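Local coordinates for protein 3' terminal uridylyl transferase (Trypanosoma brucei, PDB 5HZD) that adds uridines from UTP to the 3' ends of guide RNAs, ribosomal RNAs and some mRNAs, and takes part in mitochondrial RNA editing, at residues 61-66 and 387-392; 95-100 and 126-131; 307-312 and 396-401. All coordinates share one frame; numbering follows the deposited sequence. Where two conformers were deposited one is given.

Contact 1: residues 61-66 and 387-392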
ATOM      1  N   THR A  61       5.555  31.322  -5.107  1.00 17.17           N
ATOM      2  CA  THR A  61       6.360  30.147  -4.775  1.00 16.77           C
ATOM      3  C   THR A  61       5.462  29.003  -4.350  1.00 16.57           C
ATOM      4  O   THR A  61       5.676  27.843  -4.726  1.00 15.78           O
ATOM      5  CB  THR A  61       7.386  30.491  -3.651  1.00 16.89           C
ATOM      6  OG1 THR A  61       8.362  31.370  -4.195  1.00 24.13           O
ATOM      7  CG2 THR A  61       8.051  29.193  -3.134  1.00 20.15           C
ATOM      8  N   ILE A  62       4.437  29.317  -3.560  1.00 16.60           N
ATOM      9  CA  ILE A  62       3.541  28.286  -3.079  1.00 15.69           C
ATOM     10  C   ILE A  62       2.769  27.655  -4.251  1.00 15.70           C
ATOM     11  O   ILE A  62       2.640  26.433  -4.347  1.00 16.57           O
ATOM     12  CB  ILE A  62       2.603  28.859  -1.977  1.00 16.27           C
ATOM     13  CG1 ILE A  62       3.440  29.260  -0.772  1.00 18.26           C
ATOM     14  CG2 ILE A  62       1.536  27.846  -1.592  1.00 18.65           C
ATOM     15  CD1 ILE A  62       2.699  30.119   0.240  1.00 21.86           C
ATOM     16  N   THR A  63       2.338  28.482  -5.196  1.00 15.65           N
ATOM     17  CA  THR A  63       1.719  27.958  -6.409  1.00 15.84           C
ATOM     18  C   THR A  63       2.670  27.100  -7.243  1.00 15.67           C
ATOM     19  O   THR A  63       2.285  26.075  -7.799  1.00 17.81           O
ATOM     20  CB  THR A  63       1.106  29.102  -7.204  1.00 19.74           C
ATOM     21  OG1 THR A  63       0.048  29.643  -6.391  1.00 20.87           O
ATOM     22  CG2 THR A  63       0.545  28.628  -8.538  1.00 23.51           C
ATOM     23  N   SER A  64       3.924  27.524  -7.324  1.00 16.31           N
ATOM     24  CA  SER A  64       4.941  26.738  -8.004  0.56 17.52           C
ATOM     25  C   SER A  64       5.077  25.380  -7.340  1.00 17.42           C
ATOM     26  O   SER A  64       5.218  24.365  -8.020  1.00 15.98           O
ATOM     27  CB  SER A  64       6.286  27.481  -8.015  0.56 18.43           C
ATOM     28  OG  SER A  64       7.282  26.733  -8.695  0.56 20.72           O
ATOM     29  N   TRP A  65       5.013  25.348  -6.003  1.00 15.55           N
ATOM     30  CA  TRP A  65       5.071  24.055  -5.312  1.00 16.86           C
ATOM     31  C   TRP A  65       3.845  23.207  -5.681  1.00 14.77           C
ATOM     32  O   TRP A  65       3.972  22.006  -5.900  1.00 14.62           O
ATOM     33  CB  TRP A  65       5.247  24.203  -3.786  1.00 15.72           C
ATOM     34  CG  TRP A  65       6.711  24.446  -3.363  1.00 15.91           C
ATOM     35  CD1 TRP A  65       7.244  25.588  -2.839  1.00 16.71           C
ATOM     36  CD2 TRP A  65       7.780  23.487  -3.392  1.00 21.73           C
ATOM     37  NE1 TRP A  65       8.583  25.412  -2.564  1.00 19.72           N
ATOM     38  CE2 TRP A  65       8.932  24.127  -2.885  1.00 21.88           C
ATOM     39  CE3 TRP A  65       7.870  22.142  -3.781  1.00 26.05           C
ATOM     40  CZ2 TRP A  65      10.164  23.475  -2.779  1.00 28.58           C
ATOM     41  CZ3 TRP A  65       9.093  21.501  -3.674  1.00 29.74           C
ATOM     42  CH2 TRP A  65      10.221  22.166  -3.177  1.00 29.77           C
ATOM     43  N   GLY A  66       2.666  23.810  -5.838  1.00 14.25           N
ATOM     44  CA  GLY A  66       1.514  23.052  -6.318  1.00 14.02           C
ATOM     45  C   GLY A  66       1.683  22.435  -7.699  1.00 15.17           C
ATOM     46  O   GLY A  66       1.230  21.329  -7.955  1.00 14.53           O
ATOM     47  N   GLU A 387      -8.427  26.444 -14.868  1.00 25.12           N
ATOM     48  CA  GLU A 387      -8.796  25.516 -13.809  1.00 24.73           C
ATOM     49  C   GLU A 387      -7.581  24.795 -13.266  1.00 21.63           C
ATOM     50  O   GLU A 387      -7.495  24.511 -12.061  1.00 20.49           O
ATOM     51  CB  GLU A 387      -9.792  24.479 -14.331  1.00 29.03           C
ATOM     52  CG  GLU A 387     -11.174  25.058 -14.589  1.00 40.80           C
ATOM     53  CD  GLU A 387     -12.092  24.082 -15.308  1.00 47.80           C
ATOM     54  OE1 GLU A 387     -11.614  23.340 -16.199  1.00 47.02           O
ATOM     55  OE2 GLU A 387     -13.296  24.063 -14.977  1.00 51.47           O
ATOM     56  N   ARG A 388      -6.671  24.444 -14.176  1.00 18.51           N
ATOM     57  CA  ARG A 388      -5.470  23.736 -13.791  1.00 20.29           C
ATOM     58  C   ARG A 388      -4.626  24.621 -12.890  1.00 17.68           C
ATOM     59  O   ARG A 388      -4.081  24.136 -11.882  1.00 18.35           O
ATOM     60  CB  ARG A 388      -4.655  23.352 -15.016  1.00 19.93           C
ATOM     61  CG  ARG A 388      -3.605  22.347 -14.669  1.00 23.94           C
ATOM     62  CD  ARG A 388      -3.357  21.413 -15.864  1.00 35.98           C
ATOM     63  NE  ARG A 388      -2.288  21.869 -16.743  1.00 42.53           N
ATOM     64  CZ  ARG A 388      -2.474  22.426 -17.932  1.00 50.18           C
ATOM     65  NH1 ARG A 388      -3.704  22.615 -18.398  1.00 54.10           N
ATOM     66  NH2 ARG A 388      -1.425  22.798 -18.657  1.00 48.25           N
ATOM     67  N   GLU A 389      -4.509  25.896 -13.248  1.00 19.48           N
ATOM     68  CA  GLU A 389      -3.764  26.853 -12.432  1.00 21.39           C
ATOM     69  C   GLU A 389      -4.365  26.952 -11.038  1.00 20.52           C
ATOM     70  O   GLU A 389      -3.637  27.082 -10.051  1.00 23.16           O
ATOM     71  CB  GLU A 389      -3.718  28.233 -13.086  1.00 27.96           C
ATOM     72  CG  GLU A 389      -2.749  28.296 -14.258  1.00 39.27           C
ATOM     73  CD  GLU A 389      -1.346  27.804 -13.888  1.00 46.95           C
ATOM     74  OE1 GLU A 389      -0.876  28.103 -12.764  1.00 48.96           O
ATOM     75  OE2 GLU A 389      -0.719  27.108 -14.719  1.00 49.94           O
ATOM     76  N   GLU A 390      -5.695  26.894 -10.964  1.00 18.74           N
ATOM     77  CA  GLU A 390      -6.394  26.974  -9.687  1.00 22.37           C
ATOM     78  C   GLU A 390      -6.107  25.736  -8.860  1.00 18.88           C
ATOM     79  O   GLU A 390      -5.941  25.836  -7.648  1.00 18.54           O
ATOM     80  CB  GLU A 390      -7.898  27.167  -9.897  1.00 27.43           C
ATOM     81  CG  GLU A 390      -8.260  28.590 -10.287  1.00 40.28           C
ATOM     82  CD  GLU A 390      -9.733  28.765 -10.628  1.00 59.10           C
ATOM     83  OE1 GLU A 390     -10.072  29.728 -11.360  1.00 64.23           O
ATOM     84  OE2 GLU A 390     -10.552  27.943 -10.159  1.00 67.66           O
ATOM     85  N   LEU A 391      -5.994  24.572  -9.497  1.00 16.16           N
ATOM     86  CA  LEU A 391      -5.593  23.378  -8.747  1.00 15.33           C
ATOM     87  C   LEU A 391      -4.178  23.488  -8.203  1.00 16.92           C
ATOM     88  O   LEU A 391      -3.915  23.017  -7.100  1.00 15.52           O
ATOM     89  CB  LEU A 391      -5.702  22.090  -9.571  1.00 17.39           C
ATOM     90  CG  LEU A 391      -7.092  21.628  -9.966  1.00 21.14           C
ATOM     91  CD1 LEU A 391      -6.961  20.380 -10.829  1.00 23.54           C
ATOM     92  CD2 LEU A 391      -7.920  21.350  -8.719  1.00 24.08           C
ATOM     93  N   TYR A 392      -3.250  24.048  -8.994  1.00 15.48           N
ATOM     94  CA  TYR A 392      -1.876  24.209  -8.501  1.00 15.49           C
ATOM     95  C   TYR A 392      -1.846  25.105  -7.280  1.00 17.06           C
ATOM     96  O   TYR A 392      -1.202  24.788  -6.283  1.00 16.30           O
ATOM     97  CB  TYR A 392      -0.968  24.827  -9.572  1.00 15.90           C
ATOM     98  CG  TYR A 392      -0.720  23.974 -10.785  1.00 15.58           C
ATOM     99  CD1 TYR A 392      -1.062  22.633 -10.812  1.00 17.76           C
ATOM    100  CD2 TYR A 392      -0.122  24.532 -11.903  1.00 19.42           C
ATOM    101  CE1 TYR A 392      -0.808  21.849 -11.940  1.00 20.28           C
ATOM    102  CE2 TYR A 392       0.122  23.778 -13.017  1.00 20.71           C
ATOM    103  CZ  TYR A 392      -0.214  22.440 -13.029  1.00 23.93           C
ATOM    104  OH  TYR A 392       0.038  21.676 -14.136  1.00 27.68           O
TER
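Gly66 and Tyr392 bring two helices together, with their CA atoms 4.2 Å apart. Residues 61-66 belong to helix 59-76 and residues 387-392 to helix 385-409. The axes of the two short segments approach to 8.8 Å, and their N-to-C directions differ by 105°, so the two segments cross nearly at right angles. Gly66 sits at the crossing and has no CB, which lets the backbones come this close. Its CA donates a C-H...O contact to Tyr392 O at 3.2 Å, almost straight, with 174° at the hydrogen.

The side chain of Tyr392 starts toward the other helix and then turns off. Its CB packs 3.9 Å from Thr63 O. Its CG lies anti to the carbonyl carbon, beside the backbone N (chi1 -66°), and the ring passes alongside Gly66, with CD1 3.9 Å from Gly66 O. That oxygen approaches the ring obliquely. Arg388 O, one helical turn back, lies over one ring face, offset toward the rim.

Thr63 extends the contact toward the start of its segment. Its methyl CG2 lies 4.2 Å from Tyr392 CB, and the Thr63 side chain also touches Lys393. The same methyl is approached by the carboxylate of Glu389, whose OE1 is 4.5 Å away at the exposed margin. Ile62 faces helix 385-409 further along and packs on Asp397 and Val400. Trp65 points away from the crossing and rests on the C-terminal part of the chain, where its NE1 bonds to Lys500 O.

The contact joins a helix that comes before the strands of the palm sheet to one in the helical part that follows them. It is a near-perpendicular helix-helix crossing with a glycine at its closest point, away from the catalytic and zinc sites.

Contact 2: residues 95-100 and 126-131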
ATOM      1  N   CYS A  95      -6.678 -18.015 -10.578  1.00 13.47           N
ATOM      2  CA  CYS A  95      -6.635 -19.362 -11.177  0.56 13.87           C
ATOM      3  C   CYS A  95      -5.765 -20.296 -10.378  1.00 14.76           C
ATOM      4  O   CYS A  95      -6.061 -21.487 -10.209  1.00 18.61           O
ATOM      5  CB  CYS A  95      -6.052 -19.285 -12.579  0.56 14.02           C
ATOM      6  SG  CYS A  95      -7.043 -18.440 -13.785  0.56 17.79           S
ATOM      7  N   VAL A  96      -4.645 -19.760  -9.905  1.00 13.49           N
ATOM      8  CA  VAL A  96      -3.712 -20.588  -9.159  1.00 13.50           C
ATOM      9  C   VAL A  96      -4.301 -20.914  -7.792  1.00 13.49           C
ATOM     10  O   VAL A  96      -4.352 -22.096  -7.387  1.00 13.86           O
ATOM     11  CB  VAL A  96      -2.361 -19.862  -8.959  1.00 13.86           C
ATOM     12  CG1 VAL A  96      -1.434 -20.734  -8.087  1.00 16.10           C
ATOM     13  CG2 VAL A  96      -1.720 -19.544 -10.291  1.00 15.38           C
ATOM     14  N   VAL A  97      -4.780 -19.895  -7.059  1.00 13.21           N
ATOM     15  CA  VAL A  97      -5.199 -20.174  -5.686  1.00 13.55           C
ATOM     16  C   VAL A  97      -6.468 -21.005  -5.611  1.00 13.62           C
ATOM     17  O   VAL A  97      -6.661 -21.710  -4.621  1.00 14.14           O
ATOM     18  CB  VAL A  97      -5.302 -18.924  -4.810  1.00 17.84           C
ATOM     19  CG1 VAL A  97      -3.986 -18.132  -4.876  1.00 15.33           C
ATOM     20  CG2 VAL A  97      -6.432 -18.080  -5.262  1.00 16.78           C
ATOM     21  N   ARG A  98      -7.316 -20.967  -6.644  1.00 13.82           N
ATOM     22  CA  ARG A  98      -8.499 -21.846  -6.617  1.00 14.32           C
ATOM     23  C   ARG A  98      -8.165 -23.318  -6.689  1.00 14.65           C
ATOM     24  O   ARG A  98      -8.987 -24.142  -6.338  1.00 17.16           O
ATOM     25  CB  ARG A  98      -9.499 -21.463  -7.713  1.00 14.48           C
ATOM     26  CG  ARG A  98     -10.199 -20.157  -7.373  1.00 15.15           C
ATOM     27  CD  ARG A  98     -11.248 -19.768  -8.403  1.00 14.54           C
ATOM     28  NE  ARG A  98     -12.306 -20.778  -8.366  1.00 20.08           N
ATOM     29  CZ  ARG A  98     -13.352 -20.819  -9.182  1.00 21.56           C
ATOM     30  NH1 ARG A  98     -14.253 -21.784  -9.035  1.00 24.30           N
ATOM     31  NH2 ARG A  98     -13.475 -19.933 -10.150  1.00 22.39           N
ATOM     32  N   ARG A  99      -6.972 -23.679  -7.131  1.00 14.57           N
ATOM     33  CA  ARG A  99      -6.577 -25.091  -7.091  0.54 14.94           C
ATOM     34  C   ARG A  99      -6.327 -25.535  -5.650  1.00 14.97           C
ATOM     35  O   ARG A  99      -6.531 -26.697  -5.315  1.00 19.63           O
ATOM     36  CB  ARG A  99      -5.347 -25.348  -7.974  0.54 17.31           C
ATOM     37  CG  ARG A  99      -4.623 -26.692  -7.754  0.54 19.50           C
ATOM     38  CD  ARG A  99      -5.363 -27.924  -8.313  0.54 25.38           C
ATOM     39  NE  ARG A  99      -6.069 -27.678  -9.569  0.54 28.86           N
ATOM     40  CZ  ARG A  99      -5.505 -27.696 -10.774  0.54 31.58           C
ATOM     41  NH1 ARG A  99      -4.205 -27.931 -10.902  0.54 30.42           N
ATOM     42  NH2 ARG A  99      -6.245 -27.468 -11.853  0.54 33.09           N
ATOM     43  N   TRP A 100      -5.922 -24.593  -4.792  1.00 14.88           N
ATOM     44  CA  TRP A 100      -5.744 -24.862  -3.371  1.00 16.04           C
ATOM     45  C   TRP A 100      -7.088 -24.819  -2.632  1.00 19.05           C
ATOM     46  O   TRP A 100      -7.417 -25.704  -1.830  1.00 21.05           O
ATOM     47  CB  TRP A 100      -4.767 -23.830  -2.809  1.00 14.16           C
ATOM     48  CG  TRP A 100      -4.729 -23.738  -1.334  1.00 14.16           C
ATOM     49  CD1 TRP A 100      -4.259 -24.667  -0.461  1.00 16.21           C
ATOM     50  CD2 TRP A 100      -5.193 -22.634  -0.561  1.00 13.90           C
ATOM     51  NE1 TRP A 100      -4.397 -24.199   0.836  1.00 18.87           N
ATOM     52  CE2 TRP A 100      -4.965 -22.955   0.797  1.00 15.36           C
ATOM     53  CE3 TRP A 100      -5.763 -21.401  -0.887  1.00 13.59           C
ATOM     54  CZ2 TRP A 100      -5.322 -22.088   1.844  1.00 17.44           C
ATOM     55  CZ3 TRP A 100      -6.130 -20.538   0.142  1.00 13.88           C
ATOM     56  CH2 TRP A 100      -5.880 -20.887   1.500  1.00 15.46           C
ATOM     57  N   PHE A 126      -2.119  -8.536  -2.685  1.00 12.03           N
ATOM     58  CA  PHE A 126      -3.222  -9.425  -3.042  1.00 11.66           C
ATOM     59  C   PHE A 126      -3.685 -10.087  -1.763  1.00 14.19           C
ATOM     60  O   PHE A 126      -2.875 -10.674  -1.037  1.00 14.60           O
ATOM     61  CB  PHE A 126      -2.737 -10.550  -3.975  1.00 10.98           C
ATOM     62  CG  PHE A 126      -2.376 -10.121  -5.358  1.00 11.01           C
ATOM     63  CD1 PHE A 126      -3.335  -9.579  -6.204  1.00 11.30           C
ATOM     64  CD2 PHE A 126      -1.113 -10.396  -5.872  1.00 11.12           C
ATOM     65  CE1 PHE A 126      -3.026  -9.231  -7.520  1.00 12.93           C
ATOM     66  CE2 PHE A 126      -0.787 -10.064  -7.179  1.00 11.15           C
ATOM     67  CZ  PHE A 126      -1.735  -9.492  -8.021  1.00 12.03           C
ATOM     68  N   ALA A 127      -4.975 -10.002  -1.472  1.00 11.00           N
ATOM     69  CA  ALA A 127      -5.562 -10.744  -0.350  1.00 11.18           C
ATOM     70  C   ALA A 127      -6.343 -11.924  -0.912  1.00 11.47           C
ATOM     71  O   ALA A 127      -7.114 -11.762  -1.850  1.00 12.25           O
ATOM     72  CB  ALA A 127      -6.550  -9.847   0.413  1.00 12.05           C
ATOM     73  N   VAL A 128      -6.170 -13.101  -0.325  1.00 11.67           N
ATOM     74  CA  VAL A 128      -6.867 -14.311  -0.791  1.00 12.00           C
ATOM     75  C   VAL A 128      -7.876 -14.697   0.284  1.00 13.05           C
ATOM     76  O   VAL A 128      -7.490 -15.063   1.388  1.00 13.87           O
ATOM     77  CB  VAL A 128      -5.833 -15.454  -0.966  1.00 12.96           C
ATOM     78  CG1 VAL A 128      -6.533 -16.787  -1.337  1.00 13.47           C
ATOM     79  CG2 VAL A 128      -4.787 -15.053  -2.039  1.00 13.31           C
ATOM     80  N   VAL A 129      -9.172 -14.626  -0.031  1.00 12.59           N
ATOM     81  CA  VAL A 129     -10.222 -14.770   0.965  1.00 12.81           C
ATOM     82  C   VAL A 129     -11.390 -15.557   0.382  1.00 13.24           C
ATOM     83  O   VAL A 129     -11.831 -15.287  -0.758  1.00 13.94           O
ATOM     84  CB  VAL A 129     -10.786 -13.380   1.395  1.00 13.05           C
ATOM     85  CG1 VAL A 129     -11.892 -13.548   2.460  1.00 16.06           C
ATOM     86  CG2 VAL A 129      -9.648 -12.490   1.923  1.00 15.02           C
ATOM     87  N   ASP A 130     -11.882 -16.508   1.179  1.00 13.77           N
ATOM     88  CA  ASP A 130     -13.143 -17.208   0.948  1.00 16.91           C
ATOM     89  C   ASP A 130     -14.169 -16.452   1.774  1.00 16.60           C
ATOM     90  O   ASP A 130     -14.193 -16.562   3.014  1.00 17.51           O
ATOM     91  CB  ASP A 130     -12.993 -18.660   1.441  1.00 17.53           C
ATOM     92  CG  ASP A 130     -14.295 -19.474   1.403  1.00 18.91           C
ATOM     93  OD1 ASP A 130     -15.415 -18.913   1.317  1.00 18.55           O
ATOM     94  OD2 ASP A 130     -14.211 -20.725   1.539  1.00 20.39           O
ATOM     95  N   VAL A 131     -15.014 -15.706   1.074  1.00 15.92           N
ATOM     96  CA  VAL A 131     -15.969 -14.799   1.720  1.00 15.69           C
ATOM     97  C   VAL A 131     -17.009 -15.548   2.555  1.00 17.88           C
ATOM     98  O   VAL A 131     -17.283 -15.130   3.689  1.00 17.35           O
ATOM     99  CB  VAL A 131     -16.610 -13.881   0.693  1.00 17.52           C
ATOM    100  CG1 VAL A 131     -17.762 -13.052   1.320  1.00 20.84           C
ATOM    101  CG2 VAL A 131     -15.542 -12.953   0.122  1.00 20.25           C
TER
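Val128 meets Val97 and Trp100 through one methyl group. Its CG1 lies 4.1 Å from Val97 CG2 and equally 4.1 Å from Trp100 CZ3. Swung anti to the backbone N (chi1 175°), CG1 projects from the strand to the two helix residues, which are three positions apart and share one side of their helix.

Val97 answers with CG2, and the two valines meet at a slant rather than in line.

This is helix 80-100 packed on strand 124-129 of the central mixed sheet in the palm, the nucleotidyltransferase core. The strand carries Asp125, which probably binds the catalytic magnesium. Val128 itself is set back, its side chain about 10 Å from that of Asp125.

The Trp100 indole offers its edge to Val128: CG1 lies near the ring plane, at the six-membered ring. With chi1 at 165° the indole turns its six-membered ring toward Val128 beside Val97, and it also packs on Ala146, Ile150 and Leu153 of helix 143-156. Val97 touches Val106 on the neighbouring strand 105-109.

Contact 3: residues 307-312 and 396-401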
ATOM      1  N   HIS A 307     -11.443  15.282  -2.920  1.00 13.77           N
ATOM      2  CA  HIS A 307     -10.934  16.597  -3.316  1.00 12.80           C
ATOM      3  C   HIS A 307      -9.892  16.325  -4.409  1.00 12.69           C
ATOM      4  O   HIS A 307      -9.105  15.390  -4.270  1.00 13.46           O
ATOM      5  CB  HIS A 307     -10.245  17.264  -2.116  1.00 13.60           C
ATOM      6  CG  HIS A 307      -9.899  18.694  -2.349  1.00 15.01           C
ATOM      7  ND1 HIS A 307      -8.883  19.082  -3.200  1.00 13.44           N
ATOM      8  CD2 HIS A 307     -10.426  19.840  -1.845  1.00 16.64           C
ATOM      9  CE1 HIS A 307      -8.818  20.401  -3.231  1.00 14.83           C
ATOM     10  NE2 HIS A 307      -9.731  20.886  -2.400  1.00 16.04           N
ATOM     11  N   PRO A 308      -9.855  17.151  -5.470  1.00 13.32           N
ATOM     12  CA  PRO A 308      -8.928  16.899  -6.583  1.00 13.03           C
ATOM     13  C   PRO A 308      -7.453  17.032  -6.192  1.00 15.31           C
ATOM     14  O   PRO A 308      -6.597  16.517  -6.928  1.00 17.87           O
ATOM     15  CB  PRO A 308      -9.311  17.963  -7.618  1.00 15.79           C
ATOM     16  CG  PRO A 308     -10.017  19.037  -6.862  1.00 17.45           C
ATOM     17  CD  PRO A 308     -10.730  18.308  -5.728  1.00 15.09           C
ATOM     18  N   CYS A 309      -7.149  17.697  -5.077  1.00 13.09           N
ATOM     19  CA  CYS A 309      -5.761  17.794  -4.640  1.00 15.42           C
ATOM     20  C   CYS A 309      -5.408  16.783  -3.556  1.00 13.04           C
ATOM     21  O   CYS A 309      -4.247  16.725  -3.067  1.00 12.43           O
ATOM     22  CB  CYS A 309      -5.464  19.211  -4.140  1.00 16.66           C
ATOM     23  SG  CYS A 309      -5.715  20.396  -5.429  1.00 17.41           S
ATOM     24  N   ALA A 310      -6.355  15.924  -3.177  1.00 11.88           N
ATOM     25  CA  ALA A 310      -6.073  15.035  -2.055  1.00 11.54           C
ATOM     26  C   ALA A 310      -5.107  13.901  -2.392  1.00 11.29           C
ATOM     27  O   ALA A 310      -4.184  13.604  -1.617  1.00 11.74           O
ATOM     28  CB  ALA A 310      -7.392  14.477  -1.443  1.00 11.55           C
ATOM     29  N   ARG A 311      -5.259  13.267  -3.556  1.00 11.35           N
ATOM     30  CA  ARG A 311      -4.254  12.248  -3.895  1.00 14.18           C
ATOM     31  C   ARG A 311      -2.861  12.836  -4.165  1.00 12.51           C
ATOM     32  O   ARG A 311      -1.868  12.291  -3.670  1.00 12.91           O
ATOM     33  CB  ARG A 311      -4.707  11.378  -5.066  1.00 11.24           C
ATOM     34  CG  ARG A 311      -5.882  10.457  -4.727  1.00 11.18           C
ATOM     35  CD  ARG A 311      -6.348   9.772  -6.010  1.00 14.09           C
ATOM     36  NE  ARG A 311      -6.959  10.732  -6.911  1.00 12.30           N
ATOM     37  CZ  ARG A 311      -7.181  10.488  -8.195  1.00 11.98           C
ATOM     38  NH1 ARG A 311      -6.806   9.327  -8.727  1.00 13.60           N
ATOM     39  NH2 ARG A 311      -7.751  11.425  -8.943  1.00 12.59           N
ATOM     40  N   PRO A 312      -2.765  13.931  -4.945  1.00 11.51           N
ATOM     41  CA  PRO A 312      -1.421  14.483  -5.164  1.00 13.60           C
ATOM     42  C   PRO A 312      -0.717  14.841  -3.855  1.00 12.91           C
ATOM     43  O   PRO A 312       0.480  14.543  -3.664  1.00 12.62           O
ATOM     44  CB  PRO A 312      -1.695  15.721  -6.040  1.00 14.23           C
ATOM     45  CG  PRO A 312      -2.881  15.276  -6.865  1.00 15.83           C
ATOM     46  CD  PRO A 312      -3.765  14.592  -5.814  1.00 12.14           C
ATOM     47  N   GLY A 396      -0.699  23.741  -3.484  1.00 13.57           N
ATOM     48  CA  GLY A 396       0.343  24.387  -2.714  1.00 13.71           C
ATOM     49  C   GLY A 396      -0.177  24.916  -1.388  1.00 13.62           C
ATOM     50  O   GLY A 396       0.453  24.721  -0.336  1.00 13.70           O
ATOM     51  N   ASP A 397      -1.324  25.583  -1.415  1.00 14.85           N
ATOM     52  CA  ASP A 397      -1.920  26.118  -0.186  1.00 16.01           C
ATOM     53  C   ASP A 397      -2.181  24.991   0.822  1.00 15.93           C
ATOM     54  O   ASP A 397      -1.962  25.136   2.038  1.00 14.91           O
ATOM     55  CB  ASP A 397      -3.293  26.715  -0.476  1.00 16.35           C
ATOM     56  CG  ASP A 397      -3.242  28.069  -1.132  1.00 29.29           C
ATOM     57  OD1 ASP A 397      -2.172  28.722  -1.143  1.00 32.73           O
ATOM     58  OD2 ASP A 397      -4.317  28.487  -1.633  1.00 34.27           O
ATOM     59  N   MET A 398      -2.708  23.882   0.322  1.00 13.11           N
ATOM     60  CA  MET A 398      -3.066  22.770   1.195  1.00 12.74           C
ATOM     61  C   MET A 398      -1.860  22.096   1.815  1.00 13.12           C
ATOM     62  O   MET A 398      -1.878  21.726   2.989  1.00 13.23           O
ATOM     63  CB  MET A 398      -3.903  21.767   0.418  1.00 15.50           C
ATOM     64  CG  MET A 398      -5.248  22.376   0.085  1.00 16.92           C
ATOM     65  SD  MET A 398      -6.144  21.445  -1.187  1.00 18.26           S
ATOM     66  CE  MET A 398      -6.647  19.976  -0.276  1.00 14.07           C
ATOM     67  N   LEU A 399      -0.805  21.935   1.024  1.00 12.52           N
ATOM     68  CA  LEU A 399       0.405  21.306   1.553  1.00 12.62           C
ATOM     69  C   LEU A 399       1.123  22.194   2.565  1.00 15.79           C
ATOM     70  O   LEU A 399       1.528  21.728   3.638  1.00 14.71           O
ATOM     71  CB  LEU A 399       1.355  20.874   0.435  1.00 14.70           C
ATOM     72  CG  LEU A 399       2.427  19.911   0.944  1.00 18.32           C
ATOM     73  CD1 LEU A 399       1.824  18.580   1.340  1.00 19.87           C
ATOM     74  CD2 LEU A 399       3.546  19.715  -0.123  1.00 21.06           C
ATOM     75  N   VAL A 400       1.267  23.480   2.264  1.00 14.32           N
ATOM     76  CA  VAL A 400       1.843  24.398   3.245  1.00 16.13           C
ATOM     77  C   VAL A 400       0.990  24.388   4.514  1.00 15.99           C
ATOM     78  O   VAL A 400       1.499  24.362   5.642  1.00 16.15           O
ATOM     79  CB  VAL A 400       1.884  25.822   2.662  1.00 19.93           C
ATOM     80  CG1 VAL A 400       2.246  26.842   3.759  1.00 32.50           C
ATOM     81  CG2 VAL A 400       2.869  25.846   1.568  1.00 20.46           C
ATOM     82  N   GLY A 401      -0.321  24.339   4.320  1.00 13.66           N
ATOM     83  CA  GLY A 401      -1.249  24.347   5.425  1.00 14.55           C
ATOM     84  C   GLY A 401      -1.126  23.108   6.301  1.00 13.28           C
ATOM     85  O   GLY A 401      -1.338  23.197   7.513  1.00 14.34           O
TER
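Met398 reaches from helix 385-409 to His307 and Cys309, in the capped turn that leads into helix 310-324. Here a histidine-capped turn at the start of one helix packs on the side of another, in the helical part of this Cid1-like nucleotidyltransferase that follows the palm strands.

The tight part is the sulfur end of Met398. Its side chain is extended at chi2 and bends at chi3 (73°). The bend lays the terminal methyl over the imidazole of His307. CE stands 3.7 Å from the centroid of the His307 ring, only 11° off the ring normal. This is a CH-pi contact over one face. SD comes at a slant, 4.0 Å from the same centroid, and touches the rim at His307 CE1, 3.5 Å away. The sulfur also packs on Cys309 CB at 3.8 Å. Met398 is thus held by a flat ring and a neighbouring methylene. Trp343 and Leu347 of helix 336-349 adjoin it as well. Cys309 is buried, and its side chain is covered further by Leu391, Ala394 and Ala395 of the same helix that carries Met398.

The other margin is looser. His307 remains partly exposed even with the methionine over one face of its ring. Pro308, which follows it, is exposed and makes no contact with residues 396-401.

What fixes the imidazole is a bond within its own turn. CG of His307 points away from the backbone N, and the ring is turned so that ND1 faces Cys309 N. Cys309 N donates to His307 ND1 at 2.9 Å, with 165° at the hydrogen and the donor close to the ring plane.

Contacts 1 and 3 share helix 385-409 and touch each other. In particular, Ile62 CG2 lies 3.4 Å from Gly396 C, and Leu391 CD2 packs on Pro308 CG. Contact 2 is on the far side of the chain's centre, about 30 Å from contact 1 and 19 Å from contact 3 by nearest atoms. Contacts 2 and 3 are buried, while contact 1 is only partly so and has a carboxylate at its margin. Their chemistry differs accordingly. Backbone closeness at a glycine dominates contact 1, methyl and indole packing contact 2, and a methionine on a histidine face contact 3. None has a hydrogen bond between its segments.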